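Local coordinates for protein glutamine synthetase (Streptomyces coelicolor, PDB 4BAX) that belongs to the glutamine synthetase family, combining a beta-Grasp domain with a glutamine synthetase catalytic domain in an assembly of ten subunits, at residues L126-E130 and G131-A135; Q196-V199 and A200-L203; L204-T207 and A208-E212; S236-A239 and M240-Y244; V291-R294 and G295-V298. All coordinates share one frame; numbering follows the deposited sequence.

Interaction 1. Residues L126-E130 and G131-A135; sequences LGFPE and GGFPA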
loop_
_atom_site.group_PDB
_atom_site.type_symbol
_atom_site.label_atom_id
_atom_site.label_comp_id
_atom_site.label_asym_id
_atom_site.label_seq_id
_atom_site.Cartn_x
_atom_site.Cartn_y
_atom_site.Cartn_z
ATOM N N LEU A 126 2.895 -3.752 -21.924
ATOM C CA LEU A 126 1.563 -3.575 -21.347
ATOM C C LEU A 126 0.838 -4.913 -21.127
ATOM O O LEU A 126 0.047 -5.038 -20.194
ATOM C CB LEU A 126 0.714 -2.600 -22.182
ATOM C CG LEU A 126 -0.662 -2.290 -21.582
ATOM C CD1 LEU A 126 -0.508 -1.266 -20.483
ATOM C CD2 LEU A 126 -1.680 -1.820 -22.610
ATOM N N GLY A 127 1.125 -5.906 -21.971
ATOM C CA GLY A 127 0.485 -7.204 -21.858
ATOM C C GLY A 127 1.233 -8.213 -20.997
ATOM O O GLY A 127 0.846 -9.389 -20.911
ATOM N N PHE A 128 2.319 -7.772 -20.371
ATOM C CA PHE A 128 3.150 -8.661 -19.570
ATOM C C PHE A 128 2.857 -8.350 -18.119
ATOM O O PHE A 128 2.510 -7.210 -17.810
ATOM C CB PHE A 128 4.639 -8.425 -19.863
ATOM C CG PHE A 128 5.184 -9.232 -21.027
ATOM C CD1 PHE A 128 4.437 -9.399 -22.192
ATOM C CD2 PHE A 128 6.464 -9.787 -20.981
ATOM C CE1 PHE A 128 4.949 -10.131 -23.275
ATOM C CE2 PHE A 128 6.977 -10.519 -22.066
ATOM C CZ PHE A 128 6.218 -10.686 -23.210
ATOM N N PRO A 129 2.911 -9.371 -17.238
ATOM C CA PRO A 129 2.803 -9.176 -15.783
ATOM C C PRO A 129 4.149 -8.664 -15.260
ATOM O O PRO A 129 5.193 -8.910 -15.896
ATOM C CB PRO A 129 2.532 -10.587 -15.248
ATOM C CG PRO A 129 3.083 -11.497 -16.277
ATOM C CD PRO A 129 2.972 -10.798 -17.607
ATOM N N GLU A 130 4.138 -7.977 -14.124
ATOM C CA GLU A 130 5.378 -7.467 -13.560
ATOM C C GLU A 130 6.279 -8.620 -13.170
ATOM O O GLU A 130 5.847 -9.560 -12.499
ATOM C CB GLU A 130 5.098 -6.576 -12.339
ATOM C CG GLU A 130 4.269 -5.324 -12.644
ATOM C CD GLU A 130 5.097 -4.040 -12.616
ATOM O OE1 GLU A 130 6.202 -4.065 -12.021
ATOM O OE2 GLU A 130 4.655 -3.018 -13.207
ATOM N N GLY A 131 7.509 -8.585 -13.675
ATOM C CA GLY A 131 8.509 -9.566 -13.303
ATOM C C GLY A 131 8.403 -10.909 -13.969
ATOM O O GLY A 131 9.109 -11.840 -13.571
ATOM N N GLY A 132 7.549 -11.008 -14.984
ATOM C CA GLY A 132 7.242 -12.291 -15.579
ATOM C C GLY A 132 6.755 -12.317 -17.020
ATOM O O GLY A 132 6.850 -11.355 -17.786
ATOM N N PHE A 133 6.178 -13.446 -17.383
ATOM C CA PHE A 133 5.724 -13.623 -18.732
ATOM C C PHE A 133 4.259 -14.018 -18.744
ATOM O O PHE A 133 3.776 -14.697 -17.832
ATOM C CB PHE A 133 6.539 -14.741 -19.363
ATOM C CG PHE A 133 7.957 -14.339 -19.660
ATOM C CD1 PHE A 133 8.254 -13.541 -20.763
ATOM C CD2 PHE A 133 8.992 -14.717 -18.808
ATOM C CE1 PHE A 133 9.561 -13.160 -21.026
ATOM C CE2 PHE A 133 10.302 -14.337 -19.066
ATOM C CZ PHE A 133 10.589 -13.555 -20.171
ATOM N N PRO A 134 3.544 -13.590 -19.791
ATOM C CA PRO A 134 2.160 -14.037 -19.935
ATOM C C PRO A 134 2.170 -15.402 -20.611
ATOM O O PRO A 134 3.252 -15.895 -20.947
ATOM C CB PRO A 134 1.553 -12.983 -20.872
ATOM C CG PRO A 134 2.718 -12.492 -21.683
ATOM C CD PRO A 134 3.906 -12.537 -20.761
ATOM N N ALA A 135 0.999 -15.978 -20.854
ATOM C CA ALA A 135 0.936 -17.253 -21.544
ATOM C C ALA A 135 1.521 -17.068 -22.945
ATOM O O ALA A 135 1.579 -15.939 -23.470
ATOM C CB ALA A 135 -0.498 -17.723 -21.626
#
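Gly132 N donates to Pro129 O across 3.3 Å. The donor lies above the carbonyl plane, 50° out of it. This bond closes the bend in the chain, and Glu130 and Gly131 form its corner. Gly131 has a positive phi, which suits a glycine. The two arms then run back beside each other and pack through Phe128, Pro129, Phe133 and Pro134. Pro134 CD sits over the centre of the Phe128 ring, 3.4 Å from the ring centroid and only 9° off the normal, a CH-pi contact. Pro134 CG touches the same ring near CD1 and CE1. Phe128 has CG beside its backbone N (chi1 -87°), which swings the ring across to the opposite arm. The turn from Pro129 to Gly132 is a type II beta turn. It lies in the long loop between strand 124-125 and helix 152-164. Phe133 lies alongside Phe128 and points the same way. Phe128 CE2 comes within 3.5 Å of Phe133 CD1, with the two ring planes at an oblique angle. Pro129 meets the other arm with its ring carbons: CD is 3.7 Å from Pro134 CD, and CG is 3.6 Å from Phe133 O. Outside the loop, Trp226 meets Phe128 edge-to-face, and Arg124 NE forms a salt bridge with Glu130 OE2. In a neighbouring subunit, Gly131 packs on Pro129 and Pro134 packs on Phe133.

Interaction 2. Residues Q196-V199 and A200-L203; sequences QLWV and ARWL
Trp198 and Arg201 meet one turn apart on helix 190-210, in a cation-pi pair of the i, i+3 kind. The guanidinium stands almost upright on the indole, with the two planes 86° apart. It presents NH1 to one face of the six-membered ring, nearer the rim than the centre. Arg201 CZ is 4.6 Å from the centroid of that ring. The Arg201 chain is extended from CG to NE. This carries the charged end along the helix surface until it overlies Trp198. Leu197 lies on another side of the same arginine, its CG 3.8 Å from Arg201 NE. The guanidinium is also held from outside the helix: NE donates to Gln115 OE1 and NH2 to Val321 O. Trp198 NE1 in turn bonds to Asp322 OD1. The arginine is buried, and these bonds satisfy its NE and NH2.

The backbone runs in regular alpha-helical bonds, such as Arg201 N to Leu197 O at 2.7 Å. Farther round, Trp202 packs on Leu20 of strand 20-28 and on Val144 of a neighbouring subunit. Val199 has CG1 anti to its backbone N (chi1 171°), which brings Val199 CG1 to 4.2 Å from Leu203 CD1.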
loop_
_atom_site.group_PDB
_atom_site.type_symbol
_atom_site.label_atom_id
_atom_site.label_comp_id
_atom_site.label_asym_id
_atom_site.label_seq_id
_atom_site.Cartn_x
_atom_site.Cartn_y
_atom_site.Cartn_z
ATOM N N GLN A 196 1.525 10.816 -44.262
ATOM C CA GLN A 196 0.396 10.416 -43.406
ATOM C C GLN A 196 0.833 9.482 -42.266
ATOM O O GLN A 196 0.400 9.647 -41.123
ATOM C CB GLN A 196 -0.733 9.770 -44.238
ATOM C CG GLN A 196 -1.420 10.691 -45.261
ATOM C CD GLN A 196 -2.794 10.185 -45.738
ATOM O OE1 GLN A 196 -3.337 9.223 -45.194
ATOM N NE2 GLN A 196 -3.372 10.863 -46.742
ATOM N N LEU A 197 1.760 8.574 -42.570
ATOM C CA LEU A 197 2.296 7.626 -41.594
ATOM C C LEU A 197 3.044 8.326 -40.445
ATOM O O LEU A 197 2.911 7.934 -39.257
ATOM C CB LEU A 197 3.210 6.603 -42.287
ATOM C CG LEU A 197 3.873 5.573 -41.357
ATOM C CD1 LEU A 197 2.827 4.858 -40.496
ATOM C CD2 LEU A 197 4.698 4.541 -42.129
ATOM N N TRP A 198 3.823 9.357 -40.795
ATOM C CA TRP A 198 4.542 10.124 -39.780
ATOM C C TRP A 198 3.568 10.827 -38.854
ATOM O O TRP A 198 3.725 10.823 -37.622
ATOM C CB TRP A 198 5.494 11.146 -40.419
ATOM C CG TRP A 198 6.859 10.588 -40.651
ATOM C CD1 TRP A 198 7.534 10.493 -41.854
ATOM C CD2 TRP A 198 7.698 9.979 -39.677
ATOM N NE1 TRP A 198 8.764 9.894 -41.664
ATOM C CE2 TRP A 198 8.887 9.565 -40.337
ATOM C CE3 TRP A 198 7.577 9.756 -38.297
ATOM C CZ2 TRP A 198 9.942 8.940 -39.656
ATOM C CZ3 TRP A 198 8.624 9.129 -37.625
ATOM C CH2 TRP A 198 9.790 8.735 -38.304
ATOM N N VAL A 199 2.523 11.368 -39.461
ATOM C CA VAL A 199 1.504 12.055 -38.711
ATOM C C VAL A 199 0.720 11.044 -37.867
ATOM O O VAL A 199 0.408 11.273 -36.691
ATOM C CB VAL A 199 0.590 12.863 -39.634
ATOM C CG1 VAL A 199 -0.589 13.395 -38.846
ATOM C CG2 VAL A 199 1.371 14.006 -40.288
ATOM N N ALA A 200 0.439 9.896 -38.476
ATOM C CA ALA A 200 -0.254 8.845 -37.767
ATOM C C ALA A 200 0.586 8.313 -36.575
ATOM O O ALA A 200 0.032 8.010 -35.504
ATOM C CB ALA A 200 -0.662 7.710 -38.732
ATOM N N ARG A 201 1.910 8.226 -36.754
ATOM C CA ARG A 201 2.809 7.861 -35.655
ATOM C C ARG A 201 2.736 8.927 -34.576
ATOM O O ARG A 201 2.628 8.636 -33.375
ATOM C CB ARG A 201 4.259 7.723 -36.128
ATOM C CG ARG A 201 4.601 6.375 -36.764
ATOM C CD ARG A 201 5.745 6.534 -37.790
ATOM N NE ARG A 201 6.209 5.253 -38.329
ATOM C CZ ARG A 201 7.475 4.953 -38.639
ATOM N NH1 ARG A 201 8.453 5.847 -38.482
ATOM N NH2 ARG A 201 7.764 3.742 -39.123
ATOM N N TRP A 202 2.795 10.176 -35.009
ATOM C CA TRP A 202 2.777 11.260 -34.057
ATOM C C TRP A 202 1.461 11.196 -33.276
ATOM O O TRP A 202 1.445 11.406 -32.057
ATOM C CB TRP A 202 2.971 12.625 -34.749
ATOM C CG TRP A 202 3.028 13.759 -33.764
ATOM C CD1 TRP A 202 4.157 14.255 -33.157
ATOM C CD2 TRP A 202 1.923 14.534 -33.249
ATOM N NE1 TRP A 202 3.818 15.282 -32.294
ATOM C CE2 TRP A 202 2.459 15.477 -32.341
ATOM C CE3 TRP A 202 0.540 14.515 -33.460
ATOM C CZ2 TRP A 202 1.660 16.399 -31.662
ATOM C CZ3 TRP A 202 -0.242 15.428 -32.781
ATOM C CH2 TRP A 202 0.320 16.359 -31.895
ATOM N N LEU A 203 0.370 10.871 -33.967
ATOM C CA LEU A 203 -0.934 10.756 -33.327
ATOM C C LEU A 203 -0.999 9.586 -32.328
ATOM O O LEU A 203 -1.711 9.673 -31.308
ATOM C CB LEU A 203 -2.023 10.624 -34.382
ATOM C CG LEU A 203 -2.453 11.917 -35.079
ATOM C CD1 LEU A 203 -3.370 11.585 -36.259
ATOM C CD2 LEU A 203 -3.159 12.861 -34.118
#

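Interaction 3. Residues L204-T207 and A208-E212; sequences LYRT and AEDFE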
loop_
_atom_site.group_PDB
_atom_site.type_symbol
_atom_site.label_atom_id
_atom_site.label_comp_id
_atom_site.label_asym_id
_atom_site.label_seq_id
_atom_site.Cartn_x
_atom_site.Cartn_y
_atom_site.Cartn_z
ATOM N N LEU A 204 -0.289 8.491 -32.611
ATOM C CA LEU A 204 -0.292 7.351 -31.690
ATOM C C LEU A 204 0.383 7.676 -30.353
ATOM O O LEU A 204 -0.223 7.514 -29.282
ATOM C CB LEU A 204 0.357 6.130 -32.344
ATOM C CG LEU A 204 0.447 4.901 -31.413
ATOM C CD1 LEU A 204 -0.918 4.251 -31.063
ATOM C CD2 LEU A 204 1.414 3.869 -32.002
ATOM N N TYR A 205 1.594 8.227 -30.434
ATOM C CA TYR A 205 2.356 8.591 -29.249
ATOM C C TYR A 205 1.579 9.596 -28.454
ATOM O O TYR A 205 1.453 9.505 -27.239
ATOM C CB TYR A 205 3.659 9.256 -29.652
ATOM C CG TYR A 205 4.651 8.407 -30.384
ATOM C CD1 TYR A 205 5.035 7.153 -29.915
ATOM C CD2 TYR A 205 5.250 8.888 -31.543
ATOM C CE1 TYR A 205 5.984 6.400 -30.614
ATOM C CE2 TYR A 205 6.180 8.151 -32.233
ATOM C CZ TYR A 205 6.550 6.919 -31.774
ATOM O OH TYR A 205 7.487 6.213 -32.499
ATOM N N ARG A 206 1.073 10.573 -29.180
ATOM C CA ARG A 206 0.353 11.668 -28.574
ATOM C C ARG A 206 -0.989 11.243 -27.948
ATOM O O ARG A 206 -1.277 11.606 -26.806
ATOM C CB ARG A 206 0.202 12.803 -29.581
ATOM C CG ARG A 206 -0.707 13.927 -29.183
ATOM C CD ARG A 206 -0.110 14.825 -28.150
ATOM N NE ARG A 206 -1.032 15.894 -27.790
ATOM C CZ ARG A 206 -2.031 15.752 -26.924
ATOM N NH1 ARG A 206 -2.249 14.572 -26.339
ATOM N NH2 ARG A 206 -2.825 16.787 -26.651
ATOM N N THR A 207 -1.743 10.395 -28.649
ATOM C CA THR A 207 -2.997 9.860 -28.122
ATOM C C THR A 207 -2.735 9.027 -26.858
ATOM O O THR A 207 -3.469 9.145 -25.863
ATOM C CB THR A 207 -3.735 8.994 -29.176
ATOM O OG1 THR A 207 -4.026 9.808 -30.308
ATOM C CG2 THR A 207 -5.045 8.456 -28.638
ATOM N N ALA A 208 -1.656 8.238 -26.886
ATOM C CA ALA A 208 -1.309 7.339 -25.782
ATOM C C ALA A 208 -0.905 8.101 -24.507
ATOM O O ALA A 208 -1.032 7.583 -23.390
ATOM C CB ALA A 208 -0.228 6.347 -26.208
ATOM N N GLU A 209 -0.460 9.346 -24.672
ATOM C CA GLU A 209 -0.120 10.181 -23.526
ATOM C C GLU A 209 -1.305 10.342 -22.582
ATOM O O GLU A 209 -1.129 10.324 -21.366
ATOM C CB GLU A 209 0.326 11.566 -23.976
ATOM C CG GLU A 209 1.704 11.593 -24.608
ATOM C CD GLU A 209 2.054 12.959 -25.172
ATOM O OE1 GLU A 209 1.399 13.951 -24.799
ATOM O OE2 GLU A 209 2.985 13.043 -26.000
ATOM N N ASP A 210 -2.504 10.468 -23.140
ATOM C CA ASP A 210 -3.716 10.651 -22.340
ATOM C C ASP A 210 -4.091 9.429 -21.515
ATOM O O ASP A 210 -4.669 9.553 -20.422
ATOM C CB ASP A 210 -4.882 11.099 -23.235
ATOM C CG ASP A 210 -4.674 12.483 -23.821
ATOM O OD1 ASP A 210 -4.003 13.313 -23.166
ATOM O OD2 ASP A 210 -5.152 12.741 -24.946
ATOM N N PHE A 211 -3.697 8.256 -22.012
ATOM C CA PHE A 211 -3.954 7.005 -21.326
ATOM C C PHE A 211 -2.787 6.577 -20.446
ATOM O O PHE A 211 -2.812 5.493 -19.869
ATOM C CB PHE A 211 -4.254 5.915 -22.346
ATOM C CG PHE A 211 -5.495 6.173 -23.152
ATOM C CD1 PHE A 211 -5.431 6.935 -24.322
ATOM C CD2 PHE A 211 -6.724 5.642 -22.769
ATOM C CE1 PHE A 211 -6.576 7.171 -25.089
ATOM C CE2 PHE A 211 -7.868 5.886 -23.525
ATOM C CZ PHE A 211 -7.793 6.656 -24.689
ATOM N N GLU A 212 -1.754 7.410 -20.376
ATOM C CA GLU A 212 -0.564 7.116 -19.563
ATOM C C GLU A 212 0.148 5.846 -19.976
ATOM O O GLU A 212 0.676 5.147 -19.113
ATOM C CB GLU A 212 -0.886 7.060 -18.075
ATOM C CG GLU A 212 -1.163 8.378 -17.435
ATOM C CD GLU A 212 -1.669 8.198 -16.017
ATOM O OE1 GLU A 212 -2.299 7.146 -15.705
ATOM O OE2 GLU A 212 -1.416 9.114 -15.207
#
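Glu209 folds its side chain back over the preceding turn, against Tyr205 and Arg206. Its CB is 3.3 Å from Arg206 O. Its CG, placed beside the backbone N (chi1 -73°), comes 3.4 Å from Tyr205 O. Beyond CG the chain is extended, and CD passes close to Arg206 CA. At the tip, OE1 lies 3.8 Å from Arg206 CD. The carboxylate and guanidinium planes are nearly parallel, 7° apart. The two side chains nevertheless cross at about a right angle. Arg206 NH1 is 4.0 Å from Glu209 OE1, and that oxygen lies well out of the guanidinium plane. The opposite charges are therefore near each other without a hydrogen bond. The firmer partners of Glu209 are on a neighbouring subunit: Arg152 NE of that subunit makes a salt bridge to OE1, and its Gly145 N donates to OE2.

Arg206 bends at chi2 and turns its NH1 toward Asp210 OD2, in a long salt bridge of 3.7 Å. Here the carboxylate stands steeply to the guanidinium. On another side of the helix, Thr207 O meets the edge of the Phe211 ring, in its plane, 3.3 Å from Phe211 CD1. Thr207 CG2 lies beside the same ring, while Thr207 OG1 bonds back to Leu203 O. Phe211 packs on Asp153 and Val154 of helix 152-164.

Glu209 N donates weakly to both Tyr205 O and Arg206 O. Glu212 then leaves helical geometry. With its positive phi of 60° and two bonds back into the last turn, one of them Glu212 N to Glu209 O, this is the Schellman motif that ends helix 190-210.

Interaction 4. Residues S236-A239 and M240-Y244; sequences STKA and MREGY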
loop_
_atom_site.group_PDB
_atom_site.type_symbol
_atom_site.label_atom_id
_atom_site.label_comp_id
_atom_site.label_asym_id
_atom_site.label_seq_id
_atom_site.Cartn_x
_atom_site.Cartn_y
_atom_site.Cartn_z
ATOM N N SER A 236 3.028 -1.366 -55.884
ATOM C CA SER A 236 2.667 -1.658 -57.270
ATOM C C SER A 236 2.869 -0.427 -58.145
ATOM O O SER A 236 2.901 0.710 -57.669
ATOM C CB SER A 236 1.212 -2.172 -57.398
ATOM O OG SER A 236 0.240 -1.126 -57.285
ATOM N N THR A 237 2.964 -0.686 -59.442
ATOM C CA THR A 237 3.010 0.347 -60.452
ATOM C C THR A 237 1.822 0.033 -61.342
ATOM O O THR A 237 1.200 -1.018 -61.167
ATOM C CB THR A 237 4.292 0.276 -61.300
ATOM O OG1 THR A 237 4.366 -1.012 -61.942
ATOM C CG2 THR A 237 5.549 0.547 -60.447
ATOM N N LYS A 238 1.519 0.913 -62.299
ATOM C CA LYS A 238 0.372 0.721 -63.188
ATOM C C LYS A 238 0.534 -0.610 -63.939
ATOM O O LYS A 238 -0.422 -1.391 -64.061
ATOM C CB LYS A 238 0.262 1.881 -64.171
ATOM C CG LYS A 238 -1.006 1.890 -65.020
ATOM C CD LYS A 238 -0.979 3.014 -66.075
ATOM C CE LYS A 238 0.193 2.854 -67.064
ATOM N NZ LYS A 238 0.059 1.723 -68.047
ATOM N N ALA A 239 1.763 -0.873 -64.393
ATOM C CA ALA A 239 2.098 -2.116 -65.081
ATOM C C ALA A 239 1.903 -3.355 -64.199
ATOM O O ALA A 239 1.382 -4.384 -64.648
ATOM C CB ALA A 239 3.532 -2.057 -65.599
ATOM N N MET A 240 2.291 -3.252 -62.939
ATOM C CA MET A 240 2.114 -4.357 -62.007
ATOM C C MET A 240 0.628 -4.641 -61.750
ATOM O O MET A 240 0.206 -5.790 -61.633
ATOM C CB MET A 240 2.858 -4.075 -60.707
ATOM C CG MET A 240 4.364 -4.114 -60.891
ATOM S SD MET A 240 5.253 -3.422 -59.486
ATOM C CE MET A 240 5.027 -4.752 -58.278
ATOM N N ARG A 241 -0.168 -3.584 -61.656
ATOM C CA ARG A 241 -1.612 -3.740 -61.517
ATOM C C ARG A 241 -2.256 -4.304 -62.786
ATOM O O ARG A 241 -3.333 -4.900 -62.741
ATOM C CB ARG A 241 -2.294 -2.443 -61.078
ATOM C CG ARG A 241 -1.619 -1.746 -59.924
ATOM C CD ARG A 241 -2.409 -0.532 -59.455
ATOM N NE ARG A 241 -1.900 0.695 -60.084
ATOM C CZ ARG A 241 -0.772 1.321 -59.729
ATOM N NH1 ARG A 241 0.012 0.824 -58.755
ATOM N NH2 ARG A 241 -0.406 2.433 -60.364
ATOM N N GLU A 242 -1.606 -4.061 -63.922
ATOM C CA GLU A 242 -2.063 -4.601 -65.199
ATOM C C GLU A 242 -1.650 -6.040 -65.532
ATOM O O GLU A 242 -2.452 -6.786 -66.095
ATOM C CB GLU A 242 -1.767 -3.626 -66.358
ATOM C CG GLU A 242 -2.842 -2.517 -66.450
ATOM C CD GLU A 242 -2.367 -1.227 -67.122
ATOM O OE1 GLU A 242 -1.386 -1.266 -67.895
ATOM O OE2 GLU A 242 -2.971 -0.160 -66.870
ATOM N N GLY A 243 -0.410 -6.424 -65.221
ATOM C CA GLY A 243 0.086 -7.726 -65.645
ATOM C C GLY A 243 1.135 -8.374 -64.755
ATOM O O GLY A 243 1.839 -7.705 -63.996
ATOM N N TYR A 244 1.242 -9.695 -64.860
ATOM C CA TYR A 244 2.115 -10.500 -64.001
ATOM C C TYR A 244 3.593 -10.416 -64.301
ATOM O O TYR A 244 4.417 -10.727 -63.445
ATOM C CB TYR A 244 1.668 -11.968 -64.003
ATOM C CG TYR A 244 2.126 -12.770 -62.793
ATOM C CD1 TYR A 244 1.542 -12.591 -61.540
ATOM C CD2 TYR A 244 3.131 -13.718 -62.911
ATOM C CE1 TYR A 244 1.966 -13.329 -60.432
ATOM C CE2 TYR A 244 3.557 -14.463 -61.812
ATOM C CZ TYR A 244 2.974 -14.263 -60.574
ATOM O OH TYR A 244 3.395 -14.992 -59.478
#
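The backbone enters helix 238-242 with Arg241 N donating to Thr237 O over 2.9 Å. Thr237 precedes the helix, and its OG1 accepts from Met240 N at 3.2 Å. The Thr237 hydroxyl lies between its backbone N and carbonyl carbon (chi1 59°), which aims it at that N-H. Met240 CG and SD also pass close to Thr237 OG1. The Met240 side chain continues to Ala250 of helix 244-253 and Leu338 of helix 323-341.

Arg241 curls back over the start of the helix, its chain bent at chi3. One face of its guanidinium lies over the peptide joining Thr237 to Lys238, with Thr237 C 3.1 Å above the plane. Its NH1 reaches Ser236 OG at the edge of the group. The modelled 2.5 Å between Arg241 NH1 and Ser236 OG is too short to trust in detail. Arg241 NH2 donates to Glu108 O. On the outer side, Lys238 NZ and Glu242 OE1 form a salt bridge of 3.3 Å, whose hydrogen bond is weak.

The bond from Met240 N to Thr237 OG1 makes a threonine N-cap, where strand 231-236 gives way to a short helix.

Interaction 5. Residues V291-R294 and G295-V298; sequences VSDR and GASV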
loop_
_atom_site.group_PDB
_atom_site.type_symbol
_atom_site.label_atom_id
_atom_site.label_comp_id
_atom_site.label_asym_id
_atom_site.label_seq_id
_atom_site.Cartn_x
_atom_site.Cartn_y
_atom_site.Cartn_z
ATOM N N VAL A 291 5.381 -17.131 -53.970
ATOM C CA VAL A 291 3.945 -16.952 -53.947
ATOM C C VAL A 291 3.381 -17.525 -52.639
ATOM O O VAL A 291 3.604 -18.698 -52.315
ATOM C CB VAL A 291 3.284 -17.647 -55.143
ATOM C CG1 VAL A 291 1.782 -17.751 -54.932
ATOM C CG2 VAL A 291 3.588 -16.888 -56.424
ATOM N N SER A 292 2.703 -16.669 -51.873
ATOM C CA SER A 292 2.035 -17.062 -50.638
ATOM C C SER A 292 3.032 -17.521 -49.561
ATOM O O SER A 292 2.665 -18.202 -48.600
ATOM C CB SER A 292 0.996 -18.158 -50.914
ATOM O OG SER A 292 0.325 -18.561 -49.728
ATOM N N ASP A 293 4.289 -17.117 -49.715
ATOM C CA ASP A 293 5.343 -17.540 -48.806
ATOM C C ASP A 293 5.590 -16.496 -47.721
ATOM O O ASP A 293 6.216 -15.456 -47.954
ATOM C CB ASP A 293 6.629 -17.785 -49.586
ATOM C CG ASP A 293 7.703 -18.439 -48.748
ATOM O OD1 ASP A 293 7.486 -18.652 -47.530
ATOM O OD2 ASP A 293 8.752 -18.796 -49.326
ATOM N N ARG A 294 5.125 -16.809 -46.517
ATOM C CA ARG A 294 5.277 -15.904 -45.396
ATOM C C ARG A 294 6.698 -15.957 -44.844
ATOM O O ARG A 294 7.071 -15.114 -44.035
ATOM C CB ARG A 294 4.256 -16.217 -44.310
ATOM C CG ARG A 294 2.810 -15.904 -44.666
ATOM C CD ARG A 294 1.932 -16.270 -43.469
ATOM N NE ARG A 294 0.803 -17.150 -43.799
ATOM C CZ ARG A 294 0.906 -18.443 -44.133
ATOM N NH1 ARG A 294 2.095 -19.033 -44.235
ATOM N NH2 ARG A 294 -0.190 -19.147 -44.408
ATOM N N GLY A 295 7.481 -16.951 -45.272
ATOM C CA GLY A 295 8.876 -17.067 -44.863
ATOM C C GLY A 295 9.851 -16.346 -45.791
ATOM O O GLY A 295 11.030 -16.183 -45.474
ATOM N N ALA A 296 9.354 -15.905 -46.944
ATOM C CA ALA A 296 10.163 -15.160 -47.913
ATOM C C ALA A 296 10.428 -13.681 -47.537
ATOM O O ALA A 296 9.726 -13.095 -46.710
ATOM C CB ALA A 296 9.519 -15.247 -49.291
ATOM N N SER A 297 11.462 -13.092 -48.129
ATOM C CA SER A 297 11.732 -11.662 -47.939
ATOM C C SER A 297 10.572 -10.824 -48.542
ATOM O O SER A 297 10.066 -9.857 -47.945
ATOM C CB SER A 297 13.056 -11.274 -48.621
ATOM O OG SER A 297 14.178 -11.898 -48.015
ATOM N N VAL A 298 10.139 -11.239 -49.723
ATOM C CA VAL A 298 9.031 -10.602 -50.397
ATOM C C VAL A 298 7.970 -11.645 -50.740
ATOM O O VAL A 298 8.272 -12.710 -51.287
ATOM C CB VAL A 298 9.509 -9.902 -51.681
ATOM C CG1 VAL A 298 8.362 -9.669 -52.652
ATOM C CG2 VAL A 298 10.230 -8.628 -51.330
#
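Asp293 carries its CG opposite the backbone N (chi1 -171°), and chi2 of -4° turns OD1 toward the backbone of Gly295. Gly295 N donates to Asp293 OD1 over 2.8 Å. It comes from above the carboxylate, 45° out of its plane. A side-chain oxygen bonded to the N-H two residues on defines an Asx turn. It overlaps a type I beta turn from Asp293 to Ala296. The beta turn is closed by a weak bond of 3.3 Å from Ala296 N to Asp293 O. The other carboxylate oxygen, Asp293 OD2, rests 3.6 Å from Ala296 CB.

Arg294 sits at the corner and sends its side chain away from the turn, bent at chi3. Its NE makes a salt bridge with Asp43 OD1 of a neighbouring subunit. Ser292 OG bonds to Asp56 OD2 of that same subunit. The loop links strand 289-291 to strand 298-300, two parallel neighbours in the sheet, and its residues Ser292 and Arg294 meet the other subunit.

The bend thus has two bonds to Asp293, one to its carboxylate and a weak one to its carbonyl, while Arg294 is paired with an opposite charge on another subunit.

Overall arrangement
Interactions 2 and 3 follow each other on helix 190-210, with centres 13 Å apart. Interaction 2 is buried and sets an arginine over an indole. Interaction 3 is partly buried, at the end of the helix, where acidic side chains face Arg206 and the neighbouring subunit is met more widely. Interactions 1 and 5 are beta turns in loops, and both meet other subunits. Interaction 1 packs through prolines and phenylalanines, interaction 5 through an aspartate bonded to the backbone. Interaction 4 opens a short helix, and no other subunit touches its segments. It lies across the chain's centre from interactions 1 and 3, yet touches interaction 5 through Tyr244 OH and Val291 CG2, 3.6 Å apart.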